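Long-range contacts in calcium dodecin (PDB 3ONR), which binds calcium ions as a hollow spherical dodecamer and may also sequester other small ligands: residues 37-42 with 60-65; 19-24 with 56-61. The protein carries 2 engineered substitutions. All blocks are in the same frame, centred on the assembly; numbering follows the deposited sequence.

Contact 1 (37-42 with 60-65)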
ATOM      1  N   ARG A  37      15.586  15.274  14.279  1.00 33.75           N
ATOM      2  CA  ARG A  37      16.242  15.949  13.130  1.00 34.67           C
ATOM      3  C   ARG A  37      15.412  15.829  11.854  1.00 31.90           C
ATOM      4  O   ARG A  37      15.698  16.486  10.845  1.00 32.35           O
ATOM      5  CB  ARG A  37      17.634  15.388  12.829  1.00 36.23           C
ATOM      6  CG  ARG A  37      18.667  15.742  13.900  1.00 42.38           C
ATOM      7  CD  ARG A  37      18.744  17.267  14.037  1.00 44.68           C
ATOM      8  NE  ARG A  37      19.870  17.637  14.900  1.00 54.39           N
ATOM      9  CZ  ARG A  37      19.797  17.741  16.224  1.00 55.16           C
ATOM     10  NH1 ARG A  37      20.883  18.073  16.929  1.00 61.51           N
ATOM     11  NH2 ARG A  37      18.644  17.529  16.850  1.00 53.30           N
ATOM     12  N   VAL A  38      14.421  14.961  11.899  1.00 28.36           N
ATOM     13  CA  VAL A  38      13.600  14.709  10.728  1.00 26.99           C
ATOM     14  C   VAL A  38      12.208  14.425  11.138  1.00 24.73           C
ATOM     15  O   VAL A  38      12.041  13.806  12.193  1.00 24.28           O
ATOM     16  CB  VAL A  38      14.165  13.601   9.789  1.00 29.72           C
ATOM     17  CG1 VAL A  38      14.092  12.230  10.395  1.00 30.64           C
ATOM     18  CG2 VAL A  38      13.366  13.567   8.502  1.00 29.98           C
ATOM     19  N   ALA A  39      11.183  14.820  10.353  1.00 22.01           N
ATOM     20  CA  ALA A  39       9.802  14.421  10.654  1.00 20.18           C
ATOM     21  C   ALA A  39       9.130  14.035   9.363  1.00 21.30           C
ATOM     22  O   ALA A  39       9.144  14.870   8.429  1.00 21.71           O
ATOM     23  CB  ALA A  39       8.998  15.544  11.255  1.00 19.81           C
ATOM     24  N   ARG A  40       8.586  12.832   9.256  1.00 20.10           N
ATOM     25  CA  ARG A  40       7.992  12.385   7.927  1.00 19.03           C
ATOM     26  C   ARG A  40       6.507  12.623   7.896  1.00 18.33           C
ATOM     27  O   ARG A  40       5.793  12.348   8.879  1.00 18.00           O
ATOM     28  CB  ARG A  40       8.268  10.875   7.706  1.00 20.59           C
ATOM     29  CG  ARG A  40       7.867  10.339   6.354  1.00 28.76           C
ATOM     30  CD  ARG A  40       8.312   8.857   6.260  1.00 40.37           C
ATOM     31  NE  ARG A  40       9.636   8.778   6.886  1.00 46.90           N
ATOM     32  CZ  ARG A  40      10.438   7.717   6.914  1.00 56.41           C
ATOM     33  NH1 ARG A  40      11.624   7.826   7.518  1.00 62.21           N
ATOM     34  NH2 ARG A  40      10.093   6.562   6.338  1.00 57.80           N
ATOM     35  N   VAL A  41       5.982  13.134   6.782  1.00 17.82           N
ATOM     36  CA  VAL A  41       4.533  13.331   6.714  1.00 16.29           C
ATOM     37  C   VAL A  41       3.813  11.995   6.363  1.00 13.97           C
ATOM     38  O   VAL A  41       4.138  11.373   5.362  1.00 18.54           O
ATOM     39  CB  VAL A  41       4.209  14.393   5.625  1.00 16.49           C
ATOM     40  CG1 VAL A  41       2.690  14.558   5.476  1.00 17.91           C
ATOM     41  CG2 VAL A  41       4.806  15.717   6.155  1.00 18.55           C
ATOM     42  N   ILE A  42       2.865  11.576   7.222  1.00 13.76           N
ATOM     43  CA  ILE A  42       2.137  10.307   7.033  1.00 15.70           C
ATOM     44  C   ILE A  42       0.757  10.586   6.422  1.00 17.98           C
ATOM     45  O   ILE A  42       0.314   9.859   5.512  1.00 17.66           O
ATOM     46  CB  ILE A  42       1.914   9.584   8.419  1.00 15.30           C
ATOM     47  CG1 ILE A  42       3.289   9.472   9.150  1.00 17.66           C
ATOM     48  CG2 ILE A  42       1.368   8.119   8.262  1.00 19.14           C
ATOM     49  CD1 ILE A  42       4.386   8.764   8.287  1.00 20.91           C
ATOM     50  N   LEU A  60       2.542  13.374  11.615  1.00 15.63           N
ATOM     51  CA  LEU A  60       3.981  13.296  11.420  1.00 17.14           C
ATOM     52  C   LEU A  60       4.569  12.101  12.205  1.00 16.25           C
ATOM     53  O   LEU A  60       4.115  11.803  13.277  1.00 16.40           O
ATOM     54  CB  LEU A  60       4.673  14.509  11.979  1.00 17.27           C
ATOM     55  CG  LEU A  60       4.225  15.899  11.398  1.00 18.82           C
ATOM     56  CD1 LEU A  60       4.932  16.993  12.103  1.00 22.50           C
ATOM     57  CD2 LEU A  60       4.563  15.940   9.886  1.00 19.73           C
ATOM     58  N   GLU A  61       5.593  11.494  11.652  1.00 15.67           N
ATOM     59  CA  GLU A  61       6.295  10.402  12.413  1.00 17.03           C
ATOM     60  C   GLU A  61       7.681  10.968  12.788  1.00 17.43           C
ATOM     61  O   GLU A  61       8.401  11.475  11.914  1.00 18.01           O
ATOM     62  CB  GLU A  61       6.434   9.183  11.493  1.00 20.13           C
ATOM     63  CG  GLU A  61       7.111   7.983  12.139  1.00 22.50           C
ATOM     64  CD  GLU A  61       7.416   6.823  11.171  1.00 31.82           C
ATOM     65  OE1 GLU A  61       8.509   6.254  11.256  1.00 37.63           O
ATOM     66  OE2 GLU A  61       6.578   6.423  10.348  1.00 39.46           O
ATOM     67  N   VAL A  62       8.063  10.870  14.061  1.00 15.69           N
ATOM     68  CA  VAL A  62       9.391  11.295  14.515  1.00 17.38           C
ATOM     69  C   VAL A  62       9.951  10.171  15.410  1.00 17.83           C
ATOM     70  O   VAL A  62       9.185   9.377  15.961  1.00 17.71           O
ATOM     71  CB  VAL A  62       9.328  12.646  15.374  1.00 19.30           C
ATOM     72  CG1 VAL A  62       8.832  13.780  14.448  1.00 18.51           C
ATOM     73  CG2 VAL A  62       8.359  12.470  16.560  1.00 22.20           C
ATOM     74  N   SER A  63      11.272  10.151  15.568  1.00 18.32           N
ATOM     75  CA  SER A  63      11.874   9.194  16.513  1.00 20.02           C
ATOM     76  C   SER A  63      12.881   9.879  17.406  1.00 21.64           C
ATOM     77  O   SER A  63      13.382  10.962  17.071  1.00 23.68           O
ATOM     78  CB  SER A  63      12.510   8.057  15.753  1.00 22.46           C
ATOM     79  OG  SER A  63      13.452   8.561  14.805  1.00 25.86           O
ATOM     80  N   PHE A  64      13.219   9.256  18.528  1.00 22.68           N
ATOM     81  CA  PHE A  64      14.180   9.844  19.488  1.00 23.10           C
ATOM     82  C   PHE A  64      14.748   8.747  20.326  1.00 23.69           C
ATOM     83  O   PHE A  64      14.150   7.664  20.475  1.00 22.66           O
ATOM     84  CB  PHE A  64      13.460  10.879  20.444  1.00 22.65           C
ATOM     85  CG  PHE A  64      12.119  10.388  20.994  1.00 22.29           C
ATOM     86  CD1 PHE A  64      12.049   9.671  22.175  1.00 23.49           C
ATOM     87  CD2 PHE A  64      10.980  10.539  20.263  1.00 24.72           C
ATOM     88  CE1 PHE A  64      10.838   9.161  22.637  1.00 26.39           C
ATOM     89  CE2 PHE A  64       9.752  10.057  20.732  1.00 26.88           C
ATOM     90  CZ  PHE A  64       9.679   9.362  21.897  1.00 23.93           C
ATOM     91  N   LYS A  65      15.940   8.989  20.793  1.00 23.58           N
ATOM     92  CA  LYS A  65      16.624   8.008  21.705  1.00 25.39           C
ATOM     93  C   LYS A  65      15.779   7.693  22.952  1.00 24.41           C
ATOM     94  O   LYS A  65      15.174   8.601  23.536  1.00 23.09           O
ATOM     95  CB  LYS A  65      17.981   8.584  22.101  1.00 27.98           C
ATOM     96  CG  LYS A  65      18.985   7.580  22.617  1.00 37.36           C
ATOM     97  CD  LYS A  65      20.405   8.065  22.272  1.00 45.24           C
ATOM     98  CE  LYS A  65      21.416   7.145  22.846  1.00 53.46           C
ATOM     99  NZ  LYS A  65      22.759   7.695  22.498  1.00 56.84           N
TER
HETATM  100  O   HOH W   1      12.741  11.979  13.803  1.00 11.47           O

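Contact 2 (19-24 with 56-61). With CA (calcium ion), chain M.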
ATOM      1  N   GLU A  19       1.907  23.420   6.710  1.00 20.19           N
ATOM      2  CA  GLU A  19       3.309  23.760   7.224  1.00 21.61           C
ATOM      3  C   GLU A  19       3.288  24.248   8.663  1.00 21.96           C
ATOM      4  O   GLU A  19       4.146  23.864   9.484  1.00 21.77           O
ATOM      5  CB  GLU A  19       3.913  24.882   6.362  1.00 23.94           C
ATOM      6  CG  GLU A  19       4.456  24.351   4.987  1.00 23.69           C
ATOM      7  CD  GLU A  19       3.365  24.285   3.908  1.00 24.16           C
ATOM      8  OE1 GLU A  19       2.196  24.596   4.226  1.00 24.36           O
ATOM      9  OE2 GLU A  19       3.710  24.011   2.717  1.00 20.45           O
ATOM     10  N   GLN A  20       2.324  25.130   8.976  1.00 23.09           N
ATOM     11  CA  GLN A  20       2.200  25.675  10.334  1.00 24.05           C
ATOM     12  C   GLN A  20       1.759  24.581  11.349  1.00 23.45           C
ATOM     13  O   GLN A  20       2.273  24.494  12.463  1.00 23.19           O
ATOM     14  CB  GLN A  20       1.187  26.816  10.378  1.00 25.68           C
ATOM     15  CG  GLN A  20       1.211  27.466  11.825  1.00 32.33           C
ATOM     16  CD  GLN A  20       0.092  28.421  11.985  1.00 45.35           C
ATOM     17  OE1 GLN A  20      -0.987  28.070  12.488  1.00 50.89           O
ATOM     18  NE2 GLN A  20       0.326  29.655  11.566  1.00 48.78           N
ATOM     19  N   ALA A  21       0.790  23.778  10.950  1.00 22.29           N
ATOM     20  CA  ALA A  21       0.352  22.626  11.755  1.00 21.12           C
ATOM     21  C   ALA A  21       1.574  21.727  12.022  1.00 19.89           C
ATOM     22  O   ALA A  21       1.852  21.351  13.191  1.00 20.86           O
ATOM     23  CB  ALA A  21      -0.752  21.868  11.017  1.00 20.61           C
ATOM     24  N   ALA A  22       2.353  21.479  10.967  1.00 19.29           N
ATOM     25  CA  ALA A  22       3.560  20.625  11.122  1.00 19.34           C
ATOM     26  C   ALA A  22       4.609  21.262  12.036  1.00 20.49           C
ATOM     27  O   ALA A  22       5.194  20.548  12.868  1.00 20.13           O
ATOM     28  CB  ALA A  22       4.194  20.316   9.740  1.00 21.06           C
ATOM     29  N   ALA A  23       4.893  22.555  11.858  1.00 20.76           N
ATOM     30  CA  ALA A  23       5.903  23.231  12.692  1.00 23.12           C
ATOM     31  C   ALA A  23       5.467  23.231  14.144  1.00 22.51           C
ATOM     32  O   ALA A  23       6.323  23.086  15.039  1.00 23.48           O
ATOM     33  CB  ALA A  23       6.174  24.651  12.225  1.00 25.09           C
ATOM     34  N   GLU A  24       4.163  23.343  14.389  1.00 21.57           N
ATOM     35  CA  GLU A  24       3.631  23.345  15.786  1.00 25.76           C
ATOM     36  C   GLU A  24       3.909  21.982  16.425  1.00 22.88           C
ATOM     37  O   GLU A  24       4.352  21.959  17.571  1.00 22.16           O
ATOM     38  CB  GLU A  24       2.112  23.576  15.815  1.00 25.82           C
ATOM     39  CG  GLU A  24       1.663  24.972  15.344  1.00 34.52           C
ATOM     40  CD  GLU A  24       1.912  26.068  16.287  1.00 39.62           C
ATOM     41  OE1 GLU A  24       1.511  27.201  15.952  1.00 38.97           O
ATOM     42  OE2 GLU A  24       2.475  25.808  17.382  1.00 39.83           O
ATOM     43  N   TYR A  56      -6.454  22.837   9.318  1.00 23.37           N
ATOM     44  CA  TYR A  56      -5.560  21.883   8.600  1.00 20.81           C
ATOM     45  C   TYR A  56      -4.861  20.978   9.611  1.00 20.11           C
ATOM     46  O   TYR A  56      -4.355  21.455  10.651  1.00 21.56           O
ATOM     47  CB  TYR A  56      -4.503  22.663   7.817  1.00 19.85           C
ATOM     48  CG  TYR A  56      -5.171  23.557   6.821  1.00 22.45           C
ATOM     49  CD1 TYR A  56      -5.498  24.893   7.150  1.00 26.00           C
ATOM     50  CD2 TYR A  56      -5.519  23.051   5.557  1.00 19.16           C
ATOM     51  CE1 TYR A  56      -6.175  25.745   6.229  1.00 27.98           C
ATOM     52  CE2 TYR A  56      -6.186  23.923   4.615  1.00 23.56           C
ATOM     53  CZ  TYR A  56      -6.497  25.232   4.993  1.00 26.31           C
ATOM     54  OH  TYR A  56      -7.213  26.037   4.098  1.00 26.17           O
ATOM     55  N   ARG A  57      -4.862  19.679   9.359  1.00 19.40           N
ATOM     56  CA  ARG A  57      -4.294  18.766  10.361  1.00 19.44           C
ATOM     57  C   ARG A  57      -3.266  17.849   9.666  1.00 17.85           C
ATOM     58  O   ARG A  57      -3.446  17.454   8.503  1.00 18.35           O
ATOM     59  CB  ARG A  57      -5.376  17.880  10.989  1.00 19.23           C
ATOM     60  CG  ARG A  57      -6.576  18.698  11.596  1.00 20.72           C
ATOM     61  CD  ARG A  57      -7.475  17.835  12.501  1.00 26.05           C
ATOM     62  NE  ARG A  57      -8.134  16.766  11.749  1.00 26.54           N
ATOM     63  CZ  ARG A  57      -9.148  16.029  12.193  1.00 32.84           C
ATOM     64  NH1 ARG A  57      -9.666  16.270  13.414  1.00 29.40           N
ATOM     65  NH2 ARG A  57      -9.632  15.043  11.409  1.00 28.71           N
ATOM     66  N   ILE A  58      -2.140  17.562  10.333  1.00 17.43           N
ATOM     67  CA  ILE A  58      -1.084  16.784   9.651  1.00 15.57           C
ATOM     68  C   ILE A  58      -0.437  15.806  10.651  1.00 17.72           C
ATOM     69  O   ILE A  58      -0.147  16.220  11.758  1.00 17.28           O
ATOM     70  CB  ILE A  58      -0.049  17.688   8.964  1.00 16.33           C
ATOM     71  CG1 ILE A  58       0.992  16.874   8.185  1.00 15.73           C
ATOM     72  CG2 ILE A  58       0.707  18.567  10.025  1.00 13.90           C
ATOM     73  CD1 ILE A  58       1.760  17.798   7.178  1.00 17.31           C
ATOM     74  N   LYS A  59      -0.351  14.529  10.248  1.00 14.98           N
ATOM     75  CA  LYS A  59       0.189  13.452  11.111  1.00 14.68           C
ATOM     76  C   LYS A  59       1.633  13.306  10.640  1.00 14.44           C
ATOM     77  O   LYS A  59       1.898  13.097   9.404  1.00 14.87           O
ATOM     78  CB  LYS A  59      -0.599  12.128  10.895  1.00 15.80           C
ATOM     79  CG  LYS A  59      -0.029  11.002  11.762  1.00 18.57           C
ATOM     80  CD  LYS A  59      -1.069   9.931  11.998  1.00 29.76           C
ATOM     81  CE  LYS A  59      -1.358   9.139  10.786  1.00 33.64           C
ATOM     82  NZ  LYS A  59      -2.270   7.959  11.179  1.00 35.46           N
ATOM     83  N   LEU A  60       2.542  13.374  11.615  1.00 15.63           N
ATOM     84  CA  LEU A  60       3.981  13.296  11.420  1.00 17.14           C
ATOM     85  C   LEU A  60       4.569  12.101  12.205  1.00 16.25           C
ATOM     86  O   LEU A  60       4.115  11.803  13.277  1.00 16.40           O
ATOM     87  CB  LEU A  60       4.673  14.509  11.979  1.00 17.27           C
ATOM     88  CG  LEU A  60       4.225  15.899  11.398  1.00 18.82           C
ATOM     89  CD1 LEU A  60       4.932  16.993  12.103  1.00 22.50           C
ATOM     90  CD2 LEU A  60       4.563  15.940   9.886  1.00 19.73           C
ATOM     91  N   GLU A  61       5.593  11.494  11.652  1.00 15.67           N
ATOM     92  CA  GLU A  61       6.295  10.402  12.413  1.00 17.03           C
ATOM     93  C   GLU A  61       7.681  10.968  12.788  1.00 17.43           C
ATOM     94  O   GLU A  61       8.401  11.475  11.914  1.00 18.01           O
ATOM     95  CB  GLU A  61       6.434   9.183  11.493  1.00 20.13           C
ATOM     96  CG  GLU A  61       7.111   7.983  12.139  1.00 22.50           C
ATOM     97  CD  GLU A  61       7.416   6.823  11.171  1.00 31.82           C
ATOM     98  OE1 GLU A  61       8.509   6.254  11.256  1.00 37.63           O
ATOM     99  OE2 GLU A  61       6.578   6.423  10.348  1.00 39.46           O
TER
HETATM  100 CA    CA M  72       1.241  24.586   2.000  1.00 26.21          CA
HETATM  101  O   HOH W   2       1.493  26.939   2.222  1.00  2.24           O
HETATM  102  O   HOH W   3       1.076  22.259   1.947  1.00  7.90           O

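Contact 1 (37-42 with 60-65)
Arg40 O is gripped twice by the partner strand: Glu61 N donates a 2.9 Å hydrogen bond in the plane of the carbonyl, and Leu60 CA adds a CA-H...O contact to Arg40 O at 3.3 Å. The return bond of the same pair repeats the pattern: Glu61 O accepts Arg40 N at 3.0 Å and Ala39 CA approaches Glu61 O at 3.5 Å. Arg40 and Glu61 are thus an antiparallel hydrogen-bonded pair, and Val41 with Leu60 the adjoining non-hydrogen-bonded one. Nearer the start of strand 38-48, a water takes the N-H of Ser63 and reaches Val38 O; its very short distance to that oxygen leaves the exact geometry doubtful. On one face, Val41 CG2 meets Leu60 CD2 at 3.7 Å, the two side chains crossing obliquely, and Ala39 CB touches Val62 CG1 at 3.7 Å. On the other face, Ile42 CD1 lies against Glu61 CB at 3.8 Å. The extended chain of Glu61 carries OE1 to a salt bridge with Lys59 of a neighbouring subunit. Its carboxylate is not in contact with the Arg40 guanidinium, which pairs with Glu43 of that same neighbouring subunit. Strand 4-14 pairs with the far edge of 60-65, helix 18-32 lies on Ala39 and Leu60, and a strand of a second subunit extends the sheet beyond 38-40.

Contact 2 (19-24 with 56-61)
Ala21 and Ala22 are the residues of helix 18-32 that settle on Tyr56, Ile58 and Leu60, shortly after Glu19, which turns the other way. The chain of Glu19 bends at chi2 (86°), and its carboxylate grips the calcium ion with both oxygens, OE1 at 2.4 Å and OE2 at 2.6 Å from the metal. Two waters coordinate the ion from well-separated directions, and Glu19 residues of two neighbouring subunits bind it as well. The OE2 also accepts the backbone N-H of Trp18 of a neighbouring subunit, which probably helps to fix the carboxylate.

Ala21 presses its CB onto the strand backbone, 3.6 Å from Tyr56 O, and alongside Ile58 CG2 at 3.7 Å. Ala22 follows: its N lies 3.5 Å from Ile58 CG2, so this one methyl is wedged against both alanines. With CG1 of Ile58 anti to the backbone N (chi1 -176°), CG2 takes the place between N and the carbonyl carbon. Ala22 also meets Leu60 CD1, which comes within 3.6 Å of Ala22 O. No hydrogen bond joins helix and strand; the small alanine side chains are consistent with the close approach of the segment axes, 7.3 Å, at an angle of 48°. The ring of Tyr56 leads away from 19-24 and meets Trp18, at the start of the same helix, edge-to-face. A single helix laid across an antiparallel three-stranded sheet in beta-alpha-beta-beta order is the dodecin fold, here with calcium bound between three subunits.

How the contacts relate
The centres of contacts 1 and 2 lie 11 Å apart, and both use strand 54-65, the middle strand of the antiparallel sheet, sharing Leu60 and Glu61. Along the chain helix 18-32 comes first, then strand 38-48, and both contacts end on that middle strand: contact 1 joins it edge to edge within the hairpin, contact 2 covers its face with the helix. They touch directly, through a probable hydrogen bond from Ile42 N to Lys59 O and packing of Val41 CG1 on Ile58 CD1. Both also reach a second subunit, so the same small fold carries the sheet across one interface and contributes Glu19 to a calcium site.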